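Local coordinates for NADB-Rossmann Superfamily protein (Streptococcus agalactiae, PDB 3LEC), which binds a zinc ion and probably methylates N1 of adenine 22 in tRNA, at residues E146-E151 with R155-V160; F178-S181 with V186-E189; Q13-Y18 with T120-P125. All coordinates share one frame; numbering follows the deposited sequence.

Interaction 1 of 3, residues E146-E151 with R155-V160; sequences EDILTE and RYEILV. With SO4 (sulfate ion), chain D.
Asp-147 with Ile-158 and Leu-149 with Tyr-156 form the hydrogen-bonded pairs of an antiparallel hairpin, strands 146-150 and 155-160 running 159° apart in direction with axes 4.5 Å apart. Four N-H...O=C bonds join them; that from Ile-158 N to Asp-147 O is 2.8 Å long and nearly straight, 169° at the hydrogen. On the face carrying Asp-147, Leu-149, Tyr-156 and Ile-158, Leu-149 touches both Tyr-156 and Ile-158 of the partner strand. Its CG sits between the backbone N and carbonyl carbon (chi1 67°), which brings CD2 to 3.5 Å from Ile-158 CD1 and CG to 4.0 Å from Tyr-156 CB. Beyond it, Glu-151 O approaches Tyr-156 CE2 at the ring edge, 3.6 Å away. The other face is partly charged: CG of Glu-157 lies 4.1 Å from Ile-148 CD1, while its carboxylate is bridged to Lys-190 and Arg-133, and Glu-146 shares Arg-133. At the turn end, Arg-155 N donates to O3 of a sulfate (2.6 Å), probably from the crystallisation liquor, and the guanidinium turns its edge to the same ion from farther off. The hairpin thus separates a mainly apolar face, with Asp-147 its acidic exception, from one where acids probably stay ionised beside basic partners.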
ATOM      1  N   GLU A 146      10.795  -0.436   1.551  1.00 19.24           N
ATOM      2  CA  GLU A 146       9.677  -0.127   2.456  1.00 18.75           C
ATOM      3  C   GLU A 146       9.888   1.203   3.170  1.00 19.45           C
ATOM      4  O   GLU A 146      11.022   1.622   3.406  1.00 19.10           O
ATOM      5  CB  GLU A 146       9.449  -1.237   3.494  1.00 19.52           C
ATOM      6  CG  GLU A 146       9.197  -2.613   2.928  1.00 19.41           C
ATOM      7  CD  GLU A 146       9.065  -3.660   4.008  1.00 22.55           C
ATOM      8  OE1 GLU A 146      10.008  -3.777   4.830  1.00 23.76           O
ATOM      9  OE2 GLU A 146       8.036  -4.382   4.017  1.00 22.56           O
ATOM     10  N   ASP A 147       8.794   1.872   3.539  1.00 17.98           N
ATOM     11  CA  ASP A 147       8.892   3.065   4.338  1.00 19.26           C
ATOM     12  C   ASP A 147       7.813   3.002   5.412  1.00 18.81           C
ATOM     13  O   ASP A 147       6.804   2.374   5.207  1.00 20.03           O
ATOM     14  CB  ASP A 147       8.682   4.317   3.486  1.00 19.20           C
ATOM     15  CG  ASP A 147       8.989   5.599   4.244  1.00 24.84           C
ATOM     16  OD1 ASP A 147       9.995   5.654   4.984  1.00 25.58           O
ATOM     17  OD2 ASP A 147       8.226   6.566   4.092  1.00 29.88           O
ATOM     18  N   ILE A 148       8.074   3.604   6.560  1.00 19.39           N
ATOM     19  CA  ILE A 148       7.032   3.804   7.574  1.00 19.49           C
ATOM     20  C   ILE A 148       7.077   5.283   7.930  1.00 20.61           C
ATOM     21  O   ILE A 148       8.161   5.860   8.122  1.00 20.74           O
ATOM     22  CB  ILE A 148       7.193   2.872   8.800  1.00 19.67           C
ATOM     23  CG1 ILE A 148       5.976   3.004   9.726  1.00 18.39           C
ATOM     24  CG2 ILE A 148       8.531   3.138   9.561  1.00 18.61           C
ATOM     25  CD1 ILE A 148       5.909   1.961  10.819  1.00 22.66           C
ATOM     26  N   LEU A 149       5.902   5.901   7.971  1.00 20.94           N
ATOM     27  CA  LEU A 149       5.770   7.338   8.124  1.00 23.06           C
ATOM     28  C   LEU A 149       4.711   7.639   9.166  1.00 23.95           C
ATOM     29  O   LEU A 149       3.891   6.777   9.453  1.00 24.29           O
ATOM     30  CB  LEU A 149       5.379   7.952   6.775  1.00 22.18           C
ATOM     31  CG  LEU A 149       3.996   7.604   6.223  1.00 22.84           C
ATOM     32  CD1 LEU A 149       3.118   8.852   6.303  1.00 21.94           C
ATOM     33  CD2 LEU A 149       4.083   7.100   4.767  1.00 22.77           C
ATOM     34  N   THR A 150       4.715   8.862   9.701  1.00 26.97           N
ATOM     35  CA  THR A 150       3.744   9.306  10.706  1.00 29.06           C
ATOM     36  C   THR A 150       2.912  10.502  10.211  1.00 29.76           C
ATOM     37  O   THR A 150       3.420  11.360   9.494  1.00 30.69           O
ATOM     38  CB  THR A 150       4.435   9.748  12.025  1.00 29.84           C
ATOM     39  OG1 THR A 150       5.087  11.009  11.822  1.00 32.29           O
ATOM     40  CG2 THR A 150       5.448   8.739  12.454  1.00 30.18           C
ATOM     41  N   GLU A 151       1.645  10.541  10.601  1.00 31.21           N
ATOM     42  CA  GLU A 151       0.696  11.533  10.079  1.00 31.76           C
ATOM     43  C   GLU A 151      -0.702  11.400  10.698  1.00 32.08           C
ATOM     44  O   GLU A 151      -1.455  10.472  10.372  1.00 32.03           O
ATOM     45  CB  GLU A 151       0.623  11.375   8.567  1.00 31.54           C
ATOM     46  CG  GLU A 151      -0.098  12.427   7.841  1.00 32.44           C
ATOM     47  CD  GLU A 151      -0.900  11.799   6.754  1.00 32.77           C
ATOM     48  OE1 GLU A 151      -0.448  11.824   5.604  1.00 31.17           O
ATOM     49  OE2 GLU A 151      -1.956  11.214   7.077  1.00 37.63           O
ATOM     50  N   ARG A 155       0.655   5.799  12.078  1.00 27.65           N
ATOM     51  CA  ARG A 155       1.818   5.445  11.275  1.00 26.21           C
ATOM     52  C   ARG A 155       1.282   4.740  10.058  1.00 24.54           C
ATOM     53  O   ARG A 155       0.309   4.025  10.170  1.00 25.37           O
ATOM     54  CB  ARG A 155       2.779   4.510  12.015  1.00 25.90           C
ATOM     55  CG  ARG A 155       3.618   5.190  13.109  1.00 29.31           C
ATOM     56  CD  ARG A 155       3.203   4.649  14.461  1.00 33.83           C
ATOM     57  NE  ARG A 155       3.810   5.362  15.573  1.00 36.87           N
ATOM     58  CZ  ARG A 155       3.332   5.335  16.812  1.00 37.80           C
ATOM     59  NH1 ARG A 155       2.234   4.631  17.095  1.00 36.77           N
ATOM     60  NH2 ARG A 155       3.951   6.011  17.767  1.00 39.41           N
ATOM     61  N   TYR A 156       1.934   4.908   8.906  1.00 22.94           N
ATOM     62  CA  TYR A 156       1.539   4.179   7.700  1.00 21.60           C
ATOM     63  C   TYR A 156       2.769   3.543   7.062  1.00 20.15           C
ATOM     64  O   TYR A 156       3.801   4.210   6.930  1.00 20.73           O
ATOM     65  CB  TYR A 156       0.903   5.128   6.671  1.00 21.30           C
ATOM     66  CG  TYR A 156      -0.383   5.771   7.128  1.00 21.05           C
ATOM     67  CD1 TYR A 156      -1.614   5.114   6.951  1.00 21.10           C
ATOM     68  CD2 TYR A 156      -0.384   7.043   7.688  1.00 22.03           C
ATOM     69  CE1 TYR A 156      -2.814   5.700   7.376  1.00 22.56           C
ATOM     70  CE2 TYR A 156      -1.603   7.653   8.122  1.00 22.61           C
ATOM     71  CZ  TYR A 156      -2.799   6.969   7.942  1.00 22.63           C
ATOM     72  OH  TYR A 156      -3.987   7.542   8.350  1.00 22.12           O
ATOM     73  N   GLU A 157       2.633   2.277   6.679  1.00 18.85           N
ATOM     74  CA  GLU A 157       3.668   1.541   5.967  1.00 18.74           C
ATOM     75  C   GLU A 157       3.435   1.606   4.476  1.00 18.89           C
ATOM     76  O   GLU A 157       2.292   1.523   4.027  1.00 19.18           O
ATOM     77  CB  GLU A 157       3.683   0.084   6.395  1.00 18.07           C
ATOM     78  CG  GLU A 157       4.000  -0.109   7.886  1.00 20.88           C
ATOM     79  CD  GLU A 157       4.311  -1.535   8.293  1.00 21.65           C
ATOM     80  OE1 GLU A 157       4.461  -2.431   7.436  1.00 26.43           O
ATOM     81  OE2 GLU A 157       4.400  -1.765   9.516  1.00 26.34           O
ATOM     82  N   ILE A 158       4.525   1.746   3.715  1.00 18.86           N
ATOM     83  CA  ILE A 158       4.481   1.666   2.254  1.00 18.46           C
ATOM     84  C   ILE A 158       5.406   0.525   1.797  1.00 18.69           C
ATOM     85  O   ILE A 158       6.557   0.465   2.225  1.00 18.91           O
ATOM     86  CB  ILE A 158       4.915   2.997   1.602  1.00 18.49           C
ATOM     87  CG1 ILE A 158       3.887   4.104   1.888  1.00 19.91           C
ATOM     88  CG2 ILE A 158       5.230   2.831   0.076  1.00 19.70           C
ATOM     89  CD1 ILE A 158       4.444   5.527   1.639  1.00 19.71           C
ATOM     90  N   LEU A 159       4.896  -0.354   0.938  1.00 18.07           N
ATOM     91  CA  LEU A 159       5.686  -1.432   0.337  1.00 18.48           C
ATOM     92  C   LEU A 159       5.888  -1.205  -1.148  1.00 18.96           C
ATOM     93  O   LEU A 159       4.928  -1.008  -1.868  1.00 19.00           O
ATOM     94  CB  LEU A 159       4.977  -2.776   0.521  1.00 19.51           C
ATOM     95  CG  LEU A 159       4.625  -3.299   1.912  1.00 20.51           C
ATOM     96  CD1 LEU A 159       4.087  -4.703   1.821  1.00 23.14           C
ATOM     97  CD2 LEU A 159       5.817  -3.245   2.813  1.00 22.48           C
ATOM     98  N   VAL A 160       7.140  -1.276  -1.611  1.00 17.90           N
ATOM     99  CA  VAL A 160       7.452  -1.116  -3.046  1.00 18.10           C
ATOM    100  C   VAL A 160       7.803  -2.493  -3.557  1.00 17.80           C
ATOM    101  O   VAL A 160       8.617  -3.193  -2.937  1.00 16.58           O
ATOM    102  CB  VAL A 160       8.635  -0.166  -3.271  1.00 17.54           C
ATOM    103  CG1 VAL A 160       8.868   0.042  -4.780  1.00 19.85           C
ATOM    104  CG2 VAL A 160       8.374   1.168  -2.586  1.00 20.58           C
TER
HETATM  105  S   SO4 D 230      -0.482   3.168  14.344  1.00 43.52           S
HETATM  106  O1  SO4 D 230       0.854   2.613  14.110  1.00 43.49           O
HETATM  107  O2  SO4 D 230      -0.865   2.932  15.735  1.00 42.15           O
HETATM  108  O3  SO4 D 230      -0.467   4.605  14.121  1.00 43.64           O
HETATM  109  O4  SO4 D 230      -1.444   2.531  13.444  1.00 43.93           O

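Interaction 2 of 3, residues F178-S181 with V186-E189; sequences FLLS and VFKE
Phe-187 lays one face of its ring over the backbone carbonyl of Leu-179, whose O stands 3.6 Å above the ring plane and over its centre. The same residue supplies an aliphatic contact, Leu-179 CB lying 3.7 Å from Phe-187 CD1 and equally near CE1, so carbonyl oxygen and beta carbon meet the aromatic group together. A second touch comes from the next residue: Leu-180 CD2 reaches to 3.8 Å from Phe-187 CZ, approaching the ring obliquely. No hydrogen bond crosses between 178-181 and 186-189, and the area buried is small, 147 Å² summed over both sides.

The ring spans the gap because Phe-187 CG is anti to its own backbone N (chi1 174°), sending the side chain off helix 185-204 toward helix 177-182; the alpha carbons of Leu-179 and Phe-187 remain 7.0 Å apart. Further out, Thr-184, just before helix 185-204, accepts a hydrogen bond from Phe-187 N through OG1, as an N-cap residue does, and Trp-191 meets the Phe-187 ring edge-to-face. At the start of the other helix, Glu-146 OE1 accepts from both Phe-178 N and Leu-179 N.

The contact joins two successive helices, 177-182 and 185-204; Phe-175 of helix 170-175 and Val-226 of helix 210-227 both touch Leu-180 and Phe-187, while Leu-179 also reaches Ile-148 of strand 141-150 and Glu-157 of strand 155-163.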
ATOM      1  N   PHE A 178      12.759  -4.575   5.029  1.00 20.38           N
ATOM      2  CA  PHE A 178      13.436  -3.278   4.955  1.00 20.59           C
ATOM      3  C   PHE A 178      13.175  -2.401   6.166  1.00 20.45           C
ATOM      4  O   PHE A 178      14.061  -1.673   6.584  1.00 21.90           O
ATOM      5  CB  PHE A 178      13.094  -2.541   3.659  1.00 19.60           C
ATOM      6  CG  PHE A 178      13.679  -3.199   2.448  1.00 19.84           C
ATOM      7  CD1 PHE A 178      14.940  -2.828   1.991  1.00 21.44           C
ATOM      8  CD2 PHE A 178      12.977  -4.200   1.777  1.00 20.82           C
ATOM      9  CE1 PHE A 178      15.506  -3.450   0.873  1.00 23.36           C
ATOM     10  CE2 PHE A 178      13.527  -4.824   0.645  1.00 24.43           C
ATOM     11  CZ  PHE A 178      14.794  -4.443   0.189  1.00 22.97           C
ATOM     12  N   LEU A 179      11.970  -2.482   6.738  1.00 20.48           N
ATOM     13  CA  LEU A 179      11.668  -1.718   7.966  1.00 20.13           C
ATOM     14  C   LEU A 179      12.508  -2.218   9.146  1.00 20.78           C
ATOM     15  O   LEU A 179      12.973  -1.431   9.962  1.00 20.96           O
ATOM     16  CB  LEU A 179      10.183  -1.799   8.331  1.00 19.90           C
ATOM     17  CG  LEU A 179       9.198  -1.288   7.252  1.00 19.90           C
ATOM     18  CD1 LEU A 179       7.766  -1.408   7.771  1.00 18.40           C
ATOM     19  CD2 LEU A 179       9.514   0.174   6.861  1.00 22.52           C
ATOM     20  N   LEU A 180      12.708  -3.528   9.206  1.00 21.79           N
ATOM     21  CA  LEU A 180      13.574  -4.123  10.242  1.00 22.77           C
ATOM     22  C   LEU A 180      15.008  -3.623  10.150  1.00 24.03           C
ATOM     23  O   LEU A 180      15.637  -3.285  11.160  1.00 23.08           O
ATOM     24  CB  LEU A 180      13.552  -5.637  10.113  1.00 23.15           C
ATOM     25  CG  LEU A 180      12.451  -6.426  10.794  1.00 24.46           C
ATOM     26  CD1 LEU A 180      12.448  -7.887  10.308  1.00 28.63           C
ATOM     27  CD2 LEU A 180      12.628  -6.336  12.330  1.00 24.52           C
ATOM     28  N   SER A 181      15.508  -3.565   8.923  1.00 25.25           N
ATOM     29  CA  SER A 181      16.898  -3.227   8.656  1.00 27.14           C
ATOM     30  C   SER A 181      17.167  -1.733   8.854  1.00 27.98           C
ATOM     31  O   SER A 181      18.212  -1.335   9.393  1.00 27.97           O
ATOM     32  CB  SER A 181      17.270  -3.695   7.245  1.00 27.56           C
ATOM     33  OG  SER A 181      18.588  -3.307   6.895  1.00 30.87           O
ATOM     34  N   VAL A 186      10.506   5.884  14.053  1.00 23.23           N
ATOM     35  CA  VAL A 186       9.058   5.692  13.821  1.00 22.84           C
ATOM     36  C   VAL A 186       8.705   4.214  13.956  1.00 22.67           C
ATOM     37  O   VAL A 186       7.692   3.847  14.552  1.00 22.86           O
ATOM     38  CB  VAL A 186       8.623   6.197  12.412  1.00 22.81           C
ATOM     39  CG1 VAL A 186       7.147   5.876  12.127  1.00 23.25           C
ATOM     40  CG2 VAL A 186       8.885   7.704  12.269  1.00 24.96           C
ATOM     41  N   PHE A 187       9.545   3.373  13.377  1.00 21.70           N
ATOM     42  CA  PHE A 187       9.382   1.917  13.440  1.00 20.61           C
ATOM     43  C   PHE A 187       9.377   1.419  14.896  1.00 20.23           C
ATOM     44  O   PHE A 187       8.490   0.671  15.312  1.00 20.17           O
ATOM     45  CB  PHE A 187      10.534   1.285  12.669  1.00 20.11           C
ATOM     46  CG  PHE A 187      10.602  -0.220  12.762  1.00 19.96           C
ATOM     47  CD1 PHE A 187       9.859  -1.022  11.898  1.00 19.31           C
ATOM     48  CD2 PHE A 187      11.435  -0.834  13.685  1.00 22.09           C
ATOM     49  CE1 PHE A 187       9.949  -2.417  11.949  1.00 19.83           C
ATOM     50  CE2 PHE A 187      11.518  -2.222  13.756  1.00 21.77           C
ATOM     51  CZ  PHE A 187      10.766  -3.016  12.888  1.00 20.73           C
ATOM     52  N   LYS A 188      10.368   1.844  15.662  1.00 19.62           N
ATOM     53  CA  LYS A 188      10.458   1.501  17.075  1.00 20.56           C
ATOM     54  C   LYS A 188       9.214   1.980  17.825  1.00 20.71           C
ATOM     55  O   LYS A 188       8.622   1.222  18.598  1.00 20.27           O
ATOM     56  CB  LYS A 188      11.696   2.165  17.673  1.00 20.75           C
ATOM     57  CG  LYS A 188      12.976   1.418  17.438  1.00 26.15           C
ATOM     58  CD  LYS A 188      14.082   2.048  18.277  1.00 28.43           C
ATOM     59  CE  LYS A 188      14.919   3.034  17.476  1.00 33.97           C
ATOM     60  NZ  LYS A 188      15.871   2.314  16.570  1.00 32.14           N
ATOM     61  N   GLU A 189       8.780   3.212  17.551  1.00 20.81           N
ATOM     62  CA  GLU A 189       7.593   3.752  18.231  1.00 22.06           C
ATOM     63  C   GLU A 189       6.345   2.943  17.874  1.00 21.03           C
ATOM     64  O   GLU A 189       5.502   2.670  18.746  1.00 20.34           O
ATOM     65  CB  GLU A 189       7.412   5.256  17.934  1.00 22.43           C
ATOM     66  CG  GLU A 189       8.525   6.108  18.574  1.00 27.11           C
ATOM     67  CD  GLU A 189       8.570   7.572  18.158  1.00 30.89           C
ATOM     68  OE1 GLU A 189       7.780   8.033  17.300  1.00 33.66           O
ATOM     69  OE2 GLU A 189       9.454   8.271  18.694  1.00 34.40           O
TER

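Interaction 3 of 3, residues Q13-Y18 with T120-P125; sequences QKVANY and TLVLQP
Val-15 packs against Val-122 where helix 10-16 lies on strand 120-125, a helix-on-sheet contact of the Rossmann-like fold; the strand has parallel 93-99 on one flank and antiparallel 155-163 on the other. The alpha carbons of this central pair are 6.5 Å apart, and 202 Å² is buried in all, without a hydrogen bond between the segments.

Both valines take the same conformation, CG1 anti to the backbone N, with chi1 174° in Val-15 and -167° in Val-122. Their CG1 methyls consequently meet at 3.6 Å, the two side chains running antiparallel, each alongside the other. The second methyls diverge. CG2 of Val-15 turns to Gln-124, 4.1 Å from its CB and nearly at right angles to that side chain, whereas CG2 of Val-122 faces Tyr-18, 4.1 Å from the carbonyl O. Tyr-18 contributes its root rather than its ring: CB is 4.2 Å from Val-122 CG1, and the ring leads off toward Val-160 and Asp-147.

Leu-35 of helix 34-41, with Thr-95 and Cys-97 of strand 93-99, closes around Val-15. Gln-124 leaves its CB for the valine and bends at chi2 (-84°), taking its amide away from the aliphatic patch. There OE1 accepts from Arg-11 NH1 and Gly-98 N, and NE2 donates to Asn-126 OD1.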
ATOM      1  N   GLN A  13       2.318  11.455  -0.643  1.00 16.85           N
ATOM      2  CA  GLN A  13       3.597  11.979  -1.168  1.00 17.13           C
ATOM      3  C   GLN A  13       4.653  10.901  -1.141  1.00 17.72           C
ATOM      4  O   GLN A  13       5.410  10.759  -2.099  1.00 17.14           O
ATOM      5  CB  GLN A  13       4.074  13.213  -0.389  1.00 17.71           C
ATOM      6  CG  GLN A  13       5.399  13.876  -0.957  1.00 17.53           C
ATOM      7  CD  GLN A  13       5.248  14.326  -2.399  1.00 21.65           C
ATOM      8  OE1 GLN A  13       6.022  13.901  -3.288  1.00 23.82           O
ATOM      9  NE2 GLN A  13       4.270  15.206  -2.654  1.00 19.22           N
ATOM     10  N   LYS A  14       4.732  10.182  -0.026  1.00 17.92           N
ATOM     11  CA  LYS A  14       5.714   9.107   0.105  1.00 19.49           C
ATOM     12  C   LYS A  14       5.442   7.924  -0.845  1.00 19.23           C
ATOM     13  O   LYS A  14       6.371   7.270  -1.297  1.00 19.74           O
ATOM     14  CB  LYS A  14       5.904   8.741   1.577  1.00 20.77           C
ATOM     15  CG  LYS A  14       6.650   9.886   2.281  1.00 22.84           C
ATOM     16  CD  LYS A  14       6.739   9.757   3.786  1.00 26.58           C
ATOM     17  CE  LYS A  14       7.264  11.067   4.401  1.00 26.77           C
ATOM     18  NZ  LYS A  14       8.729  11.226   4.179  1.00 29.36           N
ATOM     19  N   VAL A  15       4.179   7.692  -1.191  1.00 17.91           N
ATOM     20  CA  VAL A  15       3.858   6.790  -2.295  1.00 18.01           C
ATOM     21  C   VAL A  15       4.346   7.375  -3.643  1.00 17.33           C
ATOM     22  O   VAL A  15       5.006   6.687  -4.404  1.00 17.72           O
ATOM     23  CB  VAL A  15       2.345   6.475  -2.367  1.00 16.06           C
ATOM     24  CG1 VAL A  15       2.003   5.660  -3.608  1.00 15.87           C
ATOM     25  CG2 VAL A  15       1.916   5.707  -1.140  1.00 17.84           C
ATOM     26  N   ALA A  16       3.986   8.623  -3.941  1.00 17.35           N
ATOM     27  CA  ALA A  16       4.424   9.289  -5.201  1.00 17.62           C
ATOM     28  C   ALA A  16       5.938   9.236  -5.397  1.00 18.51           C
ATOM     29  O   ALA A  16       6.391   9.067  -6.525  1.00 18.08           O
ATOM     30  CB  ALA A  16       3.954  10.742  -5.244  1.00 17.05           C
ATOM     31  N   ASN A  17       6.699   9.367  -4.303  1.00 18.47           N
ATOM     32  CA  ASN A  17       8.173   9.395  -4.381  1.00 20.01           C
ATOM     33  C   ASN A  17       8.750   8.098  -4.960  1.00 20.08           C
ATOM     34  O   ASN A  17       9.872   8.110  -5.448  1.00 20.99           O
ATOM     35  CB  ASN A  17       8.837   9.649  -3.016  1.00 19.29           C
ATOM     36  CG  ASN A  17       8.489  11.006  -2.416  1.00 21.03           C
ATOM     37  OD1 ASN A  17       8.562  11.191  -1.199  1.00 22.14           O
ATOM     38  ND2 ASN A  17       8.103  11.944  -3.251  1.00 19.70           N
ATOM     39  N   TYR A  18       7.991   7.003  -4.863  1.00 20.16           N
ATOM     40  CA  TYR A  18       8.411   5.687  -5.351  1.00 20.63           C
ATOM     41  C   TYR A  18       7.902   5.317  -6.745  1.00 19.83           C
ATOM     42  O   TYR A  18       8.260   4.263  -7.266  1.00 19.65           O
ATOM     43  CB  TYR A  18       8.018   4.581  -4.381  1.00 21.04           C
ATOM     44  CG  TYR A  18       8.814   4.516  -3.113  1.00 22.94           C
ATOM     45  CD1 TYR A  18      10.162   4.161  -3.116  1.00 24.82           C
ATOM     46  CD2 TYR A  18       8.201   4.779  -1.891  1.00 25.65           C
ATOM     47  CE1 TYR A  18      10.894   4.083  -1.909  1.00 26.16           C
ATOM     48  CE2 TYR A  18       8.918   4.696  -0.698  1.00 26.27           C
ATOM     49  CZ  TYR A  18      10.250   4.354  -0.718  1.00 27.06           C
ATOM     50  OH  TYR A  18      10.928   4.273   0.481  1.00 32.29           O
ATOM     51  N   THR A 120       6.098  -2.469 -11.551  1.00 21.91           N
ATOM     52  CA  THR A 120       6.214  -1.939 -10.184  1.00 21.15           C
ATOM     53  C   THR A 120       4.843  -1.784  -9.513  1.00 20.57           C
ATOM     54  O   THR A 120       3.879  -1.296 -10.133  1.00 19.99           O
ATOM     55  CB  THR A 120       6.883  -0.548 -10.190  1.00 21.94           C
ATOM     56  OG1 THR A 120       8.039  -0.564 -11.053  1.00 22.85           O
ATOM     57  CG2 THR A 120       7.280  -0.105  -8.746  1.00 22.11           C
ATOM     58  N   LEU A 121       4.758  -2.180  -8.244  1.00 19.43           N
ATOM     59  CA  LEU A 121       3.582  -1.846  -7.444  1.00 19.87           C
ATOM     60  C   LEU A 121       4.032  -1.061  -6.235  1.00 19.62           C
ATOM     61  O   LEU A 121       5.057  -1.373  -5.647  1.00 19.55           O
ATOM     62  CB  LEU A 121       2.806  -3.081  -6.999  1.00 20.57           C
ATOM     63  CG  LEU A 121       2.248  -4.014  -8.085  1.00 24.00           C
ATOM     64  CD1 LEU A 121       3.295  -5.050  -8.475  1.00 25.54           C
ATOM     65  CD2 LEU A 121       0.992  -4.683  -7.591  1.00 26.92           C
ATOM     66  N   VAL A 122       3.279  -0.016  -5.899  1.00 18.81           N
ATOM     67  CA  VAL A 122       3.473   0.705  -4.640  1.00 18.66           C
ATOM     68  C   VAL A 122       2.176   0.537  -3.857  1.00 17.95           C
ATOM     69  O   VAL A 122       1.102   0.897  -4.336  1.00 18.12           O
ATOM     70  CB  VAL A 122       3.809   2.184  -4.888  1.00 18.77           C
ATOM     71  CG1 VAL A 122       4.315   2.847  -3.591  1.00 18.96           C
ATOM     72  CG2 VAL A 122       4.906   2.283  -5.975  1.00 18.28           C
ATOM     73  N   LEU A 123       2.280  -0.060  -2.676  1.00 17.90           N
ATOM     74  CA  LEU A 123       1.125  -0.523  -1.918  1.00 17.49           C
ATOM     75  C   LEU A 123       1.201   0.091  -0.532  1.00 18.13           C
ATOM     76  O   LEU A 123       2.253   0.062   0.129  1.00 18.62           O
ATOM     77  CB  LEU A 123       1.128  -2.058  -1.830  1.00 18.70           C
ATOM     78  CG  LEU A 123       1.249  -2.823  -3.157  1.00 16.46           C
ATOM     79  CD1 LEU A 123       1.454  -4.327  -2.924  1.00 14.79           C
ATOM     80  CD2 LEU A 123       0.057  -2.534  -4.058  1.00 16.20           C
ATOM     81  N   GLN A 124       0.113   0.730  -0.132  1.00 18.33           N
ATOM     82  CA  GLN A 124       0.056   1.355   1.191  1.00 18.41           C
ATOM     83  C   GLN A 124      -1.118   0.712   1.941  1.00 18.95           C
ATOM     84  O   GLN A 124      -2.263   1.164   1.852  1.00 18.36           O
ATOM     85  CB  GLN A 124      -0.045   2.884   1.059  1.00 19.03           C
ATOM     86  CG  GLN A 124      -0.004   3.690   2.378  1.00 19.52           C
ATOM     87  CD  GLN A 124      -1.376   3.774   3.048  1.00 22.90           C
ATOM     88  OE1 GLN A 124      -2.309   4.380   2.509  1.00 21.79           O
ATOM     89  NE2 GLN A 124      -1.504   3.161   4.225  1.00 26.41           N
ATOM     90  N   PRO A 125      -0.837  -0.387   2.657  1.00 19.07           N
ATOM     91  CA  PRO A 125      -1.865  -1.015   3.480  1.00 19.55           C
ATOM     92  C   PRO A 125      -2.087  -0.221   4.765  1.00 20.12           C
ATOM     93  O   PRO A 125      -1.118   0.341   5.329  1.00 21.02           O
ATOM     94  CB  PRO A 125      -1.269  -2.390   3.807  1.00 18.89           C
ATOM     95  CG  PRO A 125       0.247  -2.180   3.726  1.00 19.96           C
ATOM     96  CD  PRO A 125       0.473  -1.058   2.752  1.00 18.90           C
TER

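How the interactions relate
Interactions 1 and 3 meet through the sheet, since strands 155-163 and 120-125 are neighbours in it: Leu-159 N lies 2.8 Å from Leu-123 O, probably a hydrogen bond, and the centres of the two contacts are about 9 Å apart. Interaction 2 adjoins the hairpin on its Glu-146 and Thr-150 face, with Thr-150 CG2 3.3 Å from Val-186 CG1, but stays about 8 Å from interaction 3 at the nearest atoms. Interaction 3 is buried and aliphatic near the chain centre; interaction 2 is also buried yet peripheral, 16 Å from that centre, and depends on one aromatic ring. Interaction 1, partly buried, is the one joined by backbone hydrogen bonds across its segments.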